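Glycosyl hydrolase (Rhizobium leguminosarum bv. trifolii, PDB 5NDX) is a family 39 glycoside hydrolase, the bacterial orthologue of human alpha-L-iduronidase, and probably cleaves O-glycosidic bonds of iduronic acid. Local coordinates at residues A[41-46]-A[553-558]; A[441-446]-A[521-526]; A[530-535]-A[604-609]; A[536-541]-A[616-621]. The protein carries 2 engineered substitutions. All coordinates share one frame; numbering follows the deposited sequence.

Contact 1: residues A[41-46]-A[553-558]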
loop_
_atom_site.group_PDB
_atom_site.type_symbol
_atom_site.label_atom_id
_atom_site.label_comp_id
_atom_site.label_asym_id
_atom_site.label_seq_id
_atom_site.Cartn_x
_atom_site.Cartn_y
_atom_site.Cartn_z
ATOM N N MET A 41 -5.056 -9.894 7.141
ATOM C CA MET A 41 -4.405 -8.680 6.658
ATOM C C MET A 41 -4.937 -8.221 5.297
ATOM O O MET A 41 -5.072 -7.024 5.067
ATOM C CB MET A 41 -2.907 -8.883 6.603
ATOM C CG MET A 41 -2.302 -9.056 7.985
ATOM S SD MET A 41 -0.700 -9.852 7.905
ATOM C CE MET A 41 -0.125 -9.556 9.581
ATOM N N LEU A 42 -5.221 -9.174 4.399
ATOM C CA LEU A 42 -5.704 -8.837 3.067
ATOM C C LEU A 42 -7.063 -8.136 3.049
ATOM O O LEU A 42 -7.341 -7.407 2.123
ATOM C CB LEU A 42 -5.732 -10.056 2.151
ATOM C CG LEU A 42 -4.391 -10.663 1.826
ATOM C CD1 LEU A 42 -4.561 -11.912 0.986
ATOM C CD2 LEU A 42 -3.499 -9.694 1.119
ATOM N N ALA A 43 -7.898 -8.379 4.047
ATOM C CA ALA A 43 -9.142 -7.640 4.212
ATOM C C ALA A 43 -8.862 -6.171 4.457
ATOM O O ALA A 43 -9.519 -5.315 3.865
ATOM C CB ALA A 43 -9.921 -8.208 5.389
ATOM N N TYR A 44 -7.903 -5.857 5.355
ATOM C CA TYR A 44 -7.563 -4.428 5.547
ATOM C C TYR A 44 -6.902 -3.842 4.321
ATOM O O TYR A 44 -7.225 -2.723 3.932
ATOM C CB TYR A 44 -6.616 -4.187 6.692
ATOM C CG TYR A 44 -7.037 -4.662 8.024
ATOM C CD1 TYR A 44 -7.775 -3.869 8.914
ATOM C CD2 TYR A 44 -6.676 -5.930 8.422
ATOM C CE1 TYR A 44 -8.074 -4.341 10.188
ATOM C CE2 TYR A 44 -7.023 -6.404 9.644
ATOM C CZ TYR A 44 -7.713 -5.626 10.524
ATOM O OH TYR A 44 -7.966 -6.267 11.726
ATOM N N ILE A 45 -5.999 -4.610 3.689
ATOM C CA ILE A 45 -5.239 -4.131 2.531
ATOM C C ILE A 45 -6.155 -3.885 1.318
ATOM O O ILE A 45 -6.006 -2.889 0.624
ATOM C CB ILE A 45 -4.117 -5.089 2.171
ATOM C CG1 ILE A 45 -3.079 -5.111 3.288
ATOM C CG2 ILE A 45 -3.457 -4.708 0.853
ATOM C CD1 ILE A 45 -2.172 -6.339 3.229
ATOM N N GLY A 46 -7.141 -4.748 1.112
ATOM C CA GLY A 46 -8.114 -4.552 0.034
ATOM C C GLY A 46 -9.245 -3.591 0.332
ATOM O O GLY A 46 -10.097 -3.390 -0.500
ATOM N N MET A 553 -13.592 -10.962 11.767
ATOM C CA MET A 553 -13.138 -10.003 10.804
ATOM C C MET A 553 -14.233 -9.784 9.770
ATOM O O MET A 553 -14.699 -10.758 9.174
ATOM C CB MET A 553 -11.890 -10.508 10.109
ATOM C CG MET A 553 -11.265 -9.513 9.163
ATOM S SD MET A 553 -10.639 -8.123 10.159
ATOM C CE MET A 553 -10.488 -6.889 8.893
ATOM N N LEU A 554 -14.614 -8.519 9.573
ATOM C CA LEU A 554 -15.577 -8.096 8.565
ATOM C C LEU A 554 -14.832 -7.427 7.412
ATOM O O LEU A 554 -13.867 -6.634 7.636
ATOM C CB LEU A 554 -16.580 -7.113 9.163
ATOM C CG LEU A 554 -17.727 -7.616 10.033
ATOM C CD1 LEU A 554 -17.198 -8.360 11.243
ATOM C CD2 LEU A 554 -18.628 -6.476 10.509
ATOM N N PHE A 555 -15.279 -7.707 6.196
ATOM C CA PHE A 555 -14.744 -7.126 4.949
ATOM C C PHE A 555 -15.953 -6.838 4.064
ATOM O O PHE A 555 -16.864 -7.641 4.027
ATOM C CB PHE A 555 -13.812 -8.132 4.262
ATOM C CG PHE A 555 -13.239 -7.653 2.959
ATOM C CD1 PHE A 555 -12.381 -6.521 2.917
ATOM C CD2 PHE A 555 -13.493 -8.359 1.747
ATOM C CE1 PHE A 555 -11.779 -6.111 1.709
ATOM C CE2 PHE A 555 -12.928 -7.932 0.528
ATOM C CZ PHE A 555 -12.060 -6.802 0.506
ATOM N N TRP A 556 -15.960 -5.701 3.375
ATOM C CA TRP A 556 -17.066 -5.300 2.526
ATOM C C TRP A 556 -16.549 -4.401 1.432
ATOM O O TRP A 556 -15.341 -4.198 1.333
ATOM C CB TRP A 556 -18.185 -4.656 3.352
ATOM C CG TRP A 556 -17.875 -3.396 4.023
ATOM C CD1 TRP A 556 -18.082 -2.147 3.557
ATOM C CD2 TRP A 556 -17.365 -3.257 5.347
ATOM N NE1 TRP A 556 -17.714 -1.229 4.499
ATOM C CE2 TRP A 556 -17.270 -1.882 5.611
ATOM C CE3 TRP A 556 -16.944 -4.166 6.321
ATOM C CZ2 TRP A 556 -16.753 -1.378 6.805
ATOM C CZ3 TRP A 556 -16.482 -3.659 7.556
ATOM C CH2 TRP A 556 -16.387 -2.265 7.766
ATOM N N ALA A 557 -17.435 -3.868 0.602
ATOM C CA ALA A 557 -17.075 -2.967 -0.483
ATOM C C ALA A 557 -17.911 -1.723 -0.335
ATOM O O ALA A 557 -19.010 -1.783 0.205
ATOM C CB ALA A 557 -17.364 -3.655 -1.860
ATOM N N ALA A 558 -17.387 -0.590 -0.786
ATOM C CA ALA A 558 -18.130 0.672 -0.843
ATOM C C ALA A 558 -19.279 0.532 -1.875
ATOM O O ALA A 558 -19.113 -0.144 -2.877
ATOM C CB ALA A 558 -17.183 1.835 -1.275
#
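Helix 36-45, which follows the first strand of the TIM barrel, lies against strand 549-557 of a fibronectin type III-like domain, so a barrel helix packs on one sheet of a C-terminal sandwich. Their short axes approach to 8.5 Å and run 32° apart, a modest crossing that brings Ala43 opposite Phe555. The first shell centres on the methyl group of Met553. CE sits over one face of the Tyr44 ring, displaced toward its rim, and makes a CH-pi contact 3.6 Å from the ring centroid. SD lies obliquely to the same ring, 4.5 Å from the Tyr44 centroid, a Met-aromatic contact. The same methyl also touches Ala43 CB at 3.8 Å, wedged between the small residue and the ring. Met553 reaches this place because its CG is anti to the backbone N (chi1 -175°) and the chain then bends at chi2. Phe555 likewise leaves its strand with CG anti to the backbone N, and its CD1 meets Ala43 CB at 3.9 Å. Closer still, Phe555 CE1 lies 3.2 Å from Ala43 O, which approaches the ring obliquely.

Farther out, the Tyr44 ring meets Phe326, while Leu592 of the adjoining strand 590-594 touches both Tyr44 and Met553. His88 meets the Phe555 ring from elsewhere in the barrel domain. The interface is buried and lacks direct hydrogen bonds between the two segments, so apolar shape carries it. At its far end the edge of the Phe555 ring is turned to the backbone of Gly46, with CE1 3.8 Å from Gly46 C.

Contact 2: residues A[441-446]-A[521-526]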
loop_
_atom_site.group_PDB
_atom_site.type_symbol
_atom_site.label_atom_id
_atom_site.label_comp_id
_atom_site.label_asym_id
_atom_site.label_seq_id
_atom_site.Cartn_x
_atom_site.Cartn_y
_atom_site.Cartn_z
ATOM N N CYS A 441 -13.558 17.727 6.262
ATOM C CA CYS A 441 -13.100 16.600 7.056
ATOM C C CYS A 441 -11.592 16.700 7.153
ATOM O O CYS A 441 -10.929 16.838 6.127
ATOM C CB CYS A 441 -13.442 15.228 6.415
ATOM S SG CYS A 441 -15.159 15.172 5.833
ATOM N N LEU A 442 -11.077 16.674 8.389
ATOM C CA LEU A 442 -9.656 16.772 8.643
ATOM C C LEU A 442 -9.177 15.494 9.308
ATOM O O LEU A 442 -9.577 15.201 10.418
ATOM C CB LEU A 442 -9.372 17.957 9.544
ATOM C CG LEU A 442 -9.976 19.283 9.095
ATOM C CD1 LEU A 442 -9.907 20.283 10.232
ATOM C CD2 LEU A 442 -9.321 19.824 7.837
ATOM N N LEU A 443 -8.360 14.724 8.614
ATOM C CA LEU A 443 -7.785 13.500 9.151
ATOM C C LEU A 443 -6.285 13.746 9.465
ATOM O O LEU A 443 -5.605 14.436 8.698
ATOM C CB LEU A 443 -7.895 12.400 8.124
ATOM C CG LEU A 443 -9.296 12.034 7.698
ATOM C CD1 LEU A 443 -9.260 11.264 6.403
ATOM C CD2 LEU A 443 -9.893 11.159 8.789
ATOM N N ARG A 444 -5.794 13.152 10.551
ATOM C CA ARG A 444 -4.451 13.408 11.049
ATOM C C ARG A 444 -3.800 12.155 11.567
ATOM O O ARG A 444 -4.413 11.372 12.328
ATOM C CB ARG A 444 -4.511 14.439 12.188
ATOM C CG ARG A 444 -3.227 14.752 12.966
ATOM C CD ARG A 444 -2.119 15.287 12.111
ATOM N NE ARG A 444 -2.402 16.589 11.548
ATOM C CZ ARG A 444 -2.423 17.744 12.238
ATOM N NH1 ARG A 444 -2.214 17.792 13.543
ATOM N NH2 ARG A 444 -2.665 18.873 11.601
ATOM N N ILE A 445 -2.561 11.985 11.135
ATOM C CA ILE A 445 -1.632 11.048 11.706
ATOM C C ILE A 445 -0.475 11.863 12.326
ATOM O O ILE A 445 0.281 12.500 11.615
ATOM C CB ILE A 445 -1.043 10.053 10.674
ATOM C CG1 ILE A 445 -2.165 9.348 9.927
ATOM C CG2 ILE A 445 -0.171 9.024 11.406
ATOM C CD1 ILE A 445 -1.707 8.584 8.713
ATOM N N ASP A 446 -0.366 11.808 13.645
ATOM C CA ASP A 446 0.725 12.455 14.358
ATOM C C ASP A 446 0.795 11.756 15.709
ATOM O O ASP A 446 0.126 10.736 15.950
ATOM C CB ASP A 446 0.590 13.984 14.426
ATOM C CG ASP A 446 -0.603 14.471 15.257
ATOM O OD1 ASP A 446 -1.149 13.655 16.060
ATOM O OD2 ASP A 446 -1.006 15.700 15.149
ATOM N N GLN A 521 -4.920 14.983 6.061
ATOM C CA GLN A 521 -5.736 14.936 4.819
ATOM C C GLN A 521 -6.936 15.856 5.017
ATOM O O GLN A 521 -7.653 15.745 6.016
ATOM C CB GLN A 521 -6.169 13.502 4.526
ATOM C CG GLN A 521 -6.575 13.270 3.091
ATOM C CD GLN A 521 -5.406 13.293 2.161
ATOM O OE1 GLN A 521 -4.252 13.034 2.558
ATOM N NE2 GLN A 521 -5.675 13.587 0.891
ATOM N N VAL A 522 -7.091 16.829 4.117
ATOM C CA VAL A 522 -8.206 17.753 4.154
ATOM C C VAL A 522 -9.143 17.383 2.970
ATOM O O VAL A 522 -8.730 17.418 1.806
ATOM C CB VAL A 522 -7.710 19.176 3.968
ATOM C CG1 VAL A 522 -8.883 20.163 4.055
ATOM C CG2 VAL A 522 -6.590 19.498 5.008
ATOM N N LEU A 523 -10.382 17.034 3.281
ATOM C CA LEU A 523 -11.389 16.727 2.297
ATOM C C LEU A 523 -12.430 17.804 2.408
ATOM O O LEU A 523 -12.905 18.091 3.521
ATOM C CB LEU A 523 -12.036 15.378 2.591
ATOM C CG LEU A 523 -11.074 14.181 2.675
ATOM C CD1 LEU A 523 -11.784 12.909 3.158
ATOM C CD2 LEU A 523 -10.436 13.940 1.355
ATOM N N VAL A 524 -12.721 18.450 1.285
ATOM C CA VAL A 524 -13.791 19.442 1.204
ATOM C C VAL A 524 -14.757 18.932 0.122
ATOM O O VAL A 524 -14.392 18.889 -1.055
ATOM C CB VAL A 524 -13.268 20.802 0.820
ATOM C CG1 VAL A 524 -14.411 21.799 0.762
ATOM C CG2 VAL A 524 -12.221 21.297 1.833
ATOM N N VAL A 525 -15.941 18.476 0.533
ATOM C CA VAL A 525 -16.799 17.744 -0.382
ATOM C C VAL A 525 -18.176 18.429 -0.509
ATOM O O VAL A 525 -18.679 18.923 0.467
ATOM C CB VAL A 525 -16.959 16.277 0.014
ATOM C CG1 VAL A 525 -15.611 15.621 0.009
ATOM C CG2 VAL A 525 -17.603 16.095 1.376
ATOM N N PRO A 526 -18.766 18.460 -1.724
ATOM C CA PRO A 526 -20.066 19.078 -1.903
ATOM C C PRO A 526 -21.186 18.184 -1.391
ATOM O O PRO A 526 -20.979 17.029 -1.115
ATOM C CB PRO A 526 -20.168 19.264 -3.418
ATOM C CG PRO A 526 -19.373 18.116 -3.963
ATOM C CD PRO A 526 -18.192 18.012 -3.006
#
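Strands 436-445 and 518-526 run antiparallel through the beta-sandwich domain of this enzyme, and the tight part of their contact is the backbone ladder. Cys441 with Leu523 and Leu443 with Gln521 are hydrogen-bonded pairs, each closed by two N-H...O=C bonds lying in the carbonyl planes. The Cys441 N to Leu523 O bond measures 2.8 Å and is nearly straight at 170°; Gln521 N to Leu443 O is as short but bends to 160°. Between these pairs stands the non-hydrogen-bonded pair Leu442 and Val522, whose side chains lie alongside each other, pointing the same way. Leu442 CD2 rests against both methyls of Val522, 3.8 Å from CG1.

On the face of Cys441, Leu443, Gln521 and Leu523 the CB atoms still touch but the branch tips part. There CB of Cys441 and CB of Leu523 stand 4.1 Å apart, whereas the tips Leu443 CD1 and Leu523 CD1 are separated by 4.4 Å. Gln521 bends at chi2, taking its amide away from Leu443 toward Ser410 and Ser408, which bond OE1 and NE2. The paired residues are all buried; of the two segments only Pro526, at the end of its strand, is partly exposed.

Strand 493-503 flanks 436-445 on its other side, and strand 407-413 does the same for 518-526. Helix 364-372 lies over the face of Leu443 and Gln521, where Leu371 touches Gln521 and Ile445.

Contact 3: residues A[530-535]-A[604-609]. Unlike the reference sequence in segment 530-535: Ala534 (reference Thr). Unlike the reference sequence in segment 604-609: Arg607 (reference His). With SO4 (sulfate ion), chain H; SO4 (sulfate ion), chain G.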
loop_
_atom_site.group_PDB
_atom_site.type_symbol
_atom_site.label_atom_id
_atom_site.label_comp_id
_atom_site.label_asym_id
_atom_site.label_seq_id
_atom_site.Cartn_x
_atom_site.Cartn_y
_atom_site.Cartn_z
ATOM N N VAL A 530 -28.480 13.603 -1.343
ATOM C CA VAL A 530 -29.109 12.333 -0.927
ATOM C C VAL A 530 -28.146 11.568 -0.011
ATOM O O VAL A 530 -26.957 11.858 -0.015
ATOM C CB VAL A 530 -29.447 11.442 -2.161
ATOM C CG1 VAL A 530 -30.520 12.100 -3.015
ATOM C CG2 VAL A 530 -28.255 11.197 -3.051
ATOM N N PRO A 531 -28.643 10.575 0.732
ATOM C CA PRO A 531 -27.740 9.775 1.525
ATOM C C PRO A 531 -26.798 8.969 0.649
ATOM O O PRO A 531 -27.040 8.799 -0.523
ATOM C CB PRO A 531 -28.677 8.844 2.327
ATOM C CG PRO A 531 -30.041 9.450 2.193
ATOM C CD PRO A 531 -30.035 10.079 0.836
ATOM N N PRO A 532 -25.672 8.545 1.203
ATOM C CA PRO A 532 -24.722 7.749 0.447
ATOM C C PRO A 532 -25.266 6.333 0.159
ATOM O O PRO A 532 -26.145 5.838 0.883
ATOM C CB PRO A 532 -23.555 7.635 1.417
ATOM C CG PRO A 532 -24.221 7.585 2.729
ATOM C CD PRO A 532 -25.384 8.530 2.641
ATOM N N ALA A 533 -24.712 5.704 -0.859
ATOM C CA ALA A 533 -25.046 4.358 -1.205
ATOM C C ALA A 533 -24.626 3.375 -0.095
ATOM O O ALA A 533 -23.594 3.514 0.578
ATOM C CB ALA A 533 -24.375 3.989 -2.514
ATOM N N ALA A 534 -25.473 2.386 0.105
ATOM C CA ALA A 534 -25.222 1.365 1.085
ATOM C C ALA A 534 -23.994 0.529 0.708
ATOM O O ALA A 534 -23.651 0.397 -0.467
ATOM C CB ALA A 534 -26.458 0.498 1.268
ATOM N N PRO A 535 -23.268 0.036 1.709
ATOM C CA PRO A 535 -22.158 -0.869 1.377
ATOM C C PRO A 535 -22.664 -2.207 0.814
ATOM O O PRO A 535 -23.820 -2.523 0.991
ATOM C CB PRO A 535 -21.468 -1.118 2.722
ATOM C CG PRO A 535 -22.211 -0.351 3.726
ATOM C CD PRO A 535 -23.456 0.220 3.148
ATOM N N VAL A 604 -23.430 -3.121 8.501
ATOM C CA VAL A 604 -22.526 -2.034 8.180
ATOM C C VAL A 604 -23.325 -0.925 7.494
ATOM O O VAL A 604 -24.081 -1.225 6.567
ATOM C CB VAL A 604 -21.357 -2.535 7.306
ATOM C CG1 VAL A 604 -20.423 -1.392 6.995
ATOM C CG2 VAL A 604 -20.573 -3.603 8.042
ATOM N N CYS A 605 -23.193 0.320 7.984
ATOM C CA CYS A 605 -23.834 1.514 7.433
ATOM C C CYS A 605 -22.768 2.436 6.877
ATOM O O CYS A 605 -21.696 2.535 7.452
ATOM C CB CYS A 605 -24.609 2.257 8.540
ATOM S SG CYS A 605 -25.770 1.109 9.388
ATOM N N ALA A 606 -23.058 3.126 5.781
ATOM C CA ALA A 606 -22.224 4.210 5.312
ATOM C C ALA A 606 -22.800 5.505 5.842
ATOM O O ALA A 606 -24.020 5.591 6.038
ATOM C CB ALA A 606 -22.117 4.229 3.805
ATOM N N ARG A 607 -21.910 6.454 6.164
ATOM C CA ARG A 607 -22.254 7.808 6.595
ATOM C C ARG A 607 -21.466 8.808 5.772
ATOM O O ARG A 607 -20.265 8.643 5.593
ATOM C CB ARG A 607 -21.946 8.038 8.056
ATOM C CG ARG A 607 -23.034 7.551 8.976
ATOM C CD ARG A 607 -23.071 8.325 10.289
ATOM N NE ARG A 607 -24.016 7.615 11.144
ATOM C CZ ARG A 607 -25.331 7.810 11.165
ATOM N NH1 ARG A 607 -25.895 8.763 10.433
ATOM N NH2 ARG A 607 -26.096 7.058 11.955
ATOM N N ASP A 608 -22.146 9.796 5.218
ATOM C CA ASP A 608 -21.461 10.805 4.477
ATOM C C ASP A 608 -21.013 11.901 5.448
ATOM O O ASP A 608 -21.349 11.882 6.643
ATOM C CB ASP A 608 -22.287 11.333 3.315
ATOM C CG ASP A 608 -23.541 12.097 3.734
ATOM O OD1 ASP A 608 -23.662 12.530 4.895
ATOM O OD2 ASP A 608 -24.412 12.255 2.840
ATOM N N ALA A 609 -20.303 12.871 4.923
ATOM C CA ALA A 609 -19.757 13.918 5.784
ATOM C C ALA A 609 -20.840 14.901 6.283
ATOM O O ALA A 609 -20.588 15.678 7.195
ATOM C CB ALA A 609 -18.625 14.638 5.060
HETATM S S SO4 H . -28.210 2.319 -2.320
HETATM O O1 SO4 H . -28.275 3.799 -2.403
HETATM O O2 SO4 H . -29.398 1.750 -3.001
HETATM O O3 SO4 H . -26.981 1.859 -3.007
HETATM O O4 SO4 H . -28.226 1.872 -0.908
HETATM S S SO4 G . -29.428 7.699 11.877
HETATM O O1 SO4 G . -30.281 8.694 12.577
HETATM O O2 SO4 G . -28.621 8.386 10.844
HETATM O O3 SO4 G . -28.533 7.044 12.858
HETATM O O4 SO4 G . -30.279 6.673 11.230
HETATM O O HOH W 1 -24.302 11.369 0.361
#
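Pro532 and Pro535 turn the same side of an extended chain toward strand 601-607, three residues apart as the polyproline II-like torsions of 531-535 dictate. The C-gamma-endo ring of Pro532 puts CG 4.1 Å from Ala606 CB and crosses the Asp608 side chain at about a right angle, CD 3.9 Å from Asp608 OD2. The C-gamma-exo ring of Pro535 sets CG 3.5 Å from Val604 O and also against Val604 CG1, the methyl held anti to the backbone N (chi1 -179°). Ala606 CB fills the step between the rings and meets Ala533 O at 3.6 Å. This proline-rich segment leads into the first strand of the fibronectin type III-like domain and packs along strand 601-607, which carries Cys605. Asp608 adopts the crowded rotamer, with CG between the backbone N and the carbonyl carbon (chi1 66°). That torsion brings OD2 to a water at 2.6 Å which also donates to Val530 O; Arg612 salt-bridges the same oxygen. On the far side, Arg607, which differs from the reference sequence, stretches from CG to NE and grips a sulfate, probably from the crystallisation liquor, through NH1 to O2 at 2.8 Å and NH2 to O3 at 2.6 Å.

Contact 4: residues A[536-541]-A[616-621]. Unlike the reference sequence in segment 616-621: Leu618 (reference Val), Ser619 (reference Phe).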
loop_
_atom_site.group_PDB
_atom_site.type_symbol
_atom_site.label_atom_id
_atom_site.label_comp_id
_atom_site.label_asym_id
_atom_site.label_seq_id
_atom_site.Cartn_x
_atom_site.Cartn_y
_atom_site.Cartn_z
ATOM N N THR A 536 -21.779 -3.005 0.243
ATOM C CA THR A 536 -22.131 -4.277 -0.356
ATOM C C THR A 536 -21.151 -5.377 -0.038
ATOM O O THR A 536 -19.994 -5.108 0.323
ATOM C CB THR A 536 -22.226 -4.167 -1.884
ATOM O OG1 THR A 536 -20.943 -3.907 -2.458
ATOM C CG2 THR A 536 -23.197 -3.054 -2.297
ATOM N N GLY A 537 -21.591 -6.620 -0.209
ATOM C CA GLY A 537 -20.641 -7.757 -0.218
ATOM C C GLY A 537 -20.004 -8.037 1.153
ATOM O O GLY A 537 -18.827 -8.307 1.233
ATOM N N LEU A 538 -20.786 -7.979 2.225
ATOM C CA LEU A 538 -20.243 -8.172 3.555
ATOM C C LEU A 538 -19.858 -9.612 3.776
ATOM O O LEU A 538 -20.729 -10.445 3.685
ATOM C CB LEU A 538 -21.256 -7.813 4.619
ATOM C CG LEU A 538 -20.846 -8.056 6.079
ATOM C CD1 LEU A 538 -19.604 -7.257 6.430
ATOM C CD2 LEU A 538 -21.967 -7.654 7.012
ATOM N N VAL A 539 -18.583 -9.880 4.100
ATOM C CA VAL A 539 -18.027 -11.211 4.458
ATOM C C VAL A 539 -17.595 -11.168 5.948
ATOM O O VAL A 539 -16.981 -10.177 6.391
ATOM C CB VAL A 539 -16.785 -11.529 3.557
ATOM C CG1 VAL A 539 -16.151 -12.901 3.853
ATOM C CG2 VAL A 539 -17.145 -11.474 2.077
ATOM N N VAL A 540 -17.905 -12.213 6.716
ATOM C CA VAL A 540 -17.597 -12.301 8.134
ATOM C C VAL A 540 -16.819 -13.573 8.346
ATOM O O VAL A 540 -17.234 -14.626 7.881
ATOM C CB VAL A 540 -18.842 -12.368 9.005
ATOM C CG1 VAL A 540 -18.442 -12.430 10.484
ATOM C CG2 VAL A 540 -19.725 -11.167 8.730
ATOM N N GLU A 541 -15.659 -13.497 8.987
ATOM C CA GLU A 541 -14.899 -14.699 9.294
ATOM C C GLU A 541 -14.425 -14.731 10.701
ATOM O O GLU A 541 -14.020 -13.694 11.261
ATOM C CB GLU A 541 -13.675 -14.779 8.454
ATOM C CG GLU A 541 -13.997 -15.002 7.021
ATOM C CD GLU A 541 -12.763 -14.899 6.217
ATOM O OE1 GLU A 541 -11.723 -15.363 6.716
ATOM O OE2 GLU A 541 -12.833 -14.329 5.109
ATOM N N LEU A 616 -30.196 2.036 3.517
ATOM C CA LEU A 616 -29.988 0.638 3.711
ATOM C C LEU A 616 -28.638 0.498 4.492
ATOM O O LEU A 616 -27.634 1.117 4.131
ATOM C CB LEU A 616 -29.907 0.041 2.298
ATOM C CG LEU A 616 -30.029 -1.389 1.700
ATOM C CD1 LEU A 616 -30.615 -1.192 0.305
ATOM C CD2 LEU A 616 -28.748 -2.255 1.581
ATOM N N CYS A 617 -28.660 -0.315 5.539
ATOM C CA CYS A 617 -27.489 -0.991 6.039
ATOM C C CYS A 617 -27.306 -2.350 5.335
ATOM O O CYS A 617 -28.207 -2.812 4.676
ATOM C CB CYS A 617 -27.524 -1.021 7.581
ATOM S SG CYS A 617 -27.442 0.746 8.143
ATOM N N LEU A 618 -26.082 -2.865 5.346
ATOM C CA LEU A 618 -25.719 -4.151 4.758
ATOM C C LEU A 618 -25.585 -5.129 5.908
ATOM O O LEU A 618 -24.783 -4.890 6.802
ATOM C CB LEU A 618 -24.380 -4.033 4.018
ATOM C CG LEU A 618 -24.093 -5.060 2.937
ATOM C CD1 LEU A 618 -24.058 -6.446 3.474
ATOM C CD2 LEU A 618 -25.230 -4.994 1.968
ATOM N N SER A 619 -26.344 -6.213 5.877
ATOM C CA SER A 619 -26.344 -7.254 6.910
ATOM C C SER A 619 -25.664 -8.547 6.483
ATOM O O SER A 619 -25.457 -8.778 5.286
ATOM C CB SER A 619 -27.777 -7.613 7.320
ATOM O OG SER A 619 -28.346 -6.548 8.069
ATOM N N ARG A 620 -25.256 -9.309 7.507
ATOM C CA ARG A 620 -25.011 -10.775 7.489
ATOM C C ARG A 620 -24.208 -11.266 8.738
ATOM O O ARG A 620 -24.193 -10.568 9.755
ATOM C CB ARG A 620 -24.467 -11.313 6.137
ATOM C CG ARG A 620 -25.609 -11.749 5.205
ATOM C CD ARG A 620 -26.258 -13.088 5.578
ATOM N NE ARG A 620 -26.338 -13.313 7.032
ATOM C CZ ARG A 620 -26.259 -14.497 7.652
ATOM N NH1 ARG A 620 -26.291 -14.537 8.984
ATOM N NH2 ARG A 620 -26.167 -15.642 6.976
ATOM N N SER A 621 -23.659 -12.493 8.705
ATOM C CA SER A 621 -22.704 -13.014 9.737
ATOM C C SER A 621 -22.075 -14.320 9.243
ATOM O O SER A 621 -21.921 -14.500 8.032
ATOM C CB SER A 621 -23.348 -13.222 11.129
ATOM O OG SER A 621 -22.383 -13.651 12.085
HETATM O O HOH W 2 -19.821 -14.158 5.659
#
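The flat groups that matter between 536-541 and 616-621 are peptide planes rather than rings. Leu538 CD2 lies over one face of the peptide joining Ser619 to Arg620, 3.7 Å from Arg620 N. The other flat group, the guanidinium of Arg620, leads away from the contact and is poorly ordered, with a like charge, Arg601, close to it. Leu538 reaches the peptide because its CG is anti to the backbone N (chi1 176°), and chi2 near 60° then sends CD2 to the peptide while CD1 stays over its own sheet, near Phe555 O.

Next along, Leu618 also has its CG anti to the backbone N and pushes its branch back toward the opposite strand. Its CD1 comes within 3.3 Å of Leu538 CB, tighter than usual van der Waals contact, though Leu618 is modelled in two conformers and differs from the reference sequence. Leu618 CG meanwhile rests 3.9 Å from Thr536 CA.

The domain has the topology of a fibronectin type III module, a sandwich of a three-stranded and a four-stranded sheet. Strands 536-545 and 618-620 are edge strands, one from each sheet, and their short axes face each other at 7.2 Å and 32°. Strand 536-545 spends the backbone N of Val539 on Phe555 in the neighbouring strand, whereas Val540 N points the other way and donates to a water at 2.9 Å. That water in turn donates to Ser621 O, bridging the two edges near the C terminus. Beside it Val540 CG2 packs on Ser621 CA at 3.6 Å, and Tyr602 of strand 601-607 touches both residues.

In the fold
From the N terminus, helix 36-45 opens contact 1, whose loop of more than 500 residues closes only at strand 549-557 and joins the TIM barrel to the C-terminal domain. Within that span, contact 2 opens and closes inside the beta-sandwich. Contacts 3 and 4 open next, just before 553-558, and close beyond it, so both cross contact 1 and also each other. Strands 536-545 and 549-557 pair directly, linking contacts 1 and 4, while Trp556 packs on Pro535 and Val604 of contact 3. The Cys605-Cys617 disulfide couples contacts 3 and 4, and Ala609 reaches Cys441, joining contact 3 to contact 2.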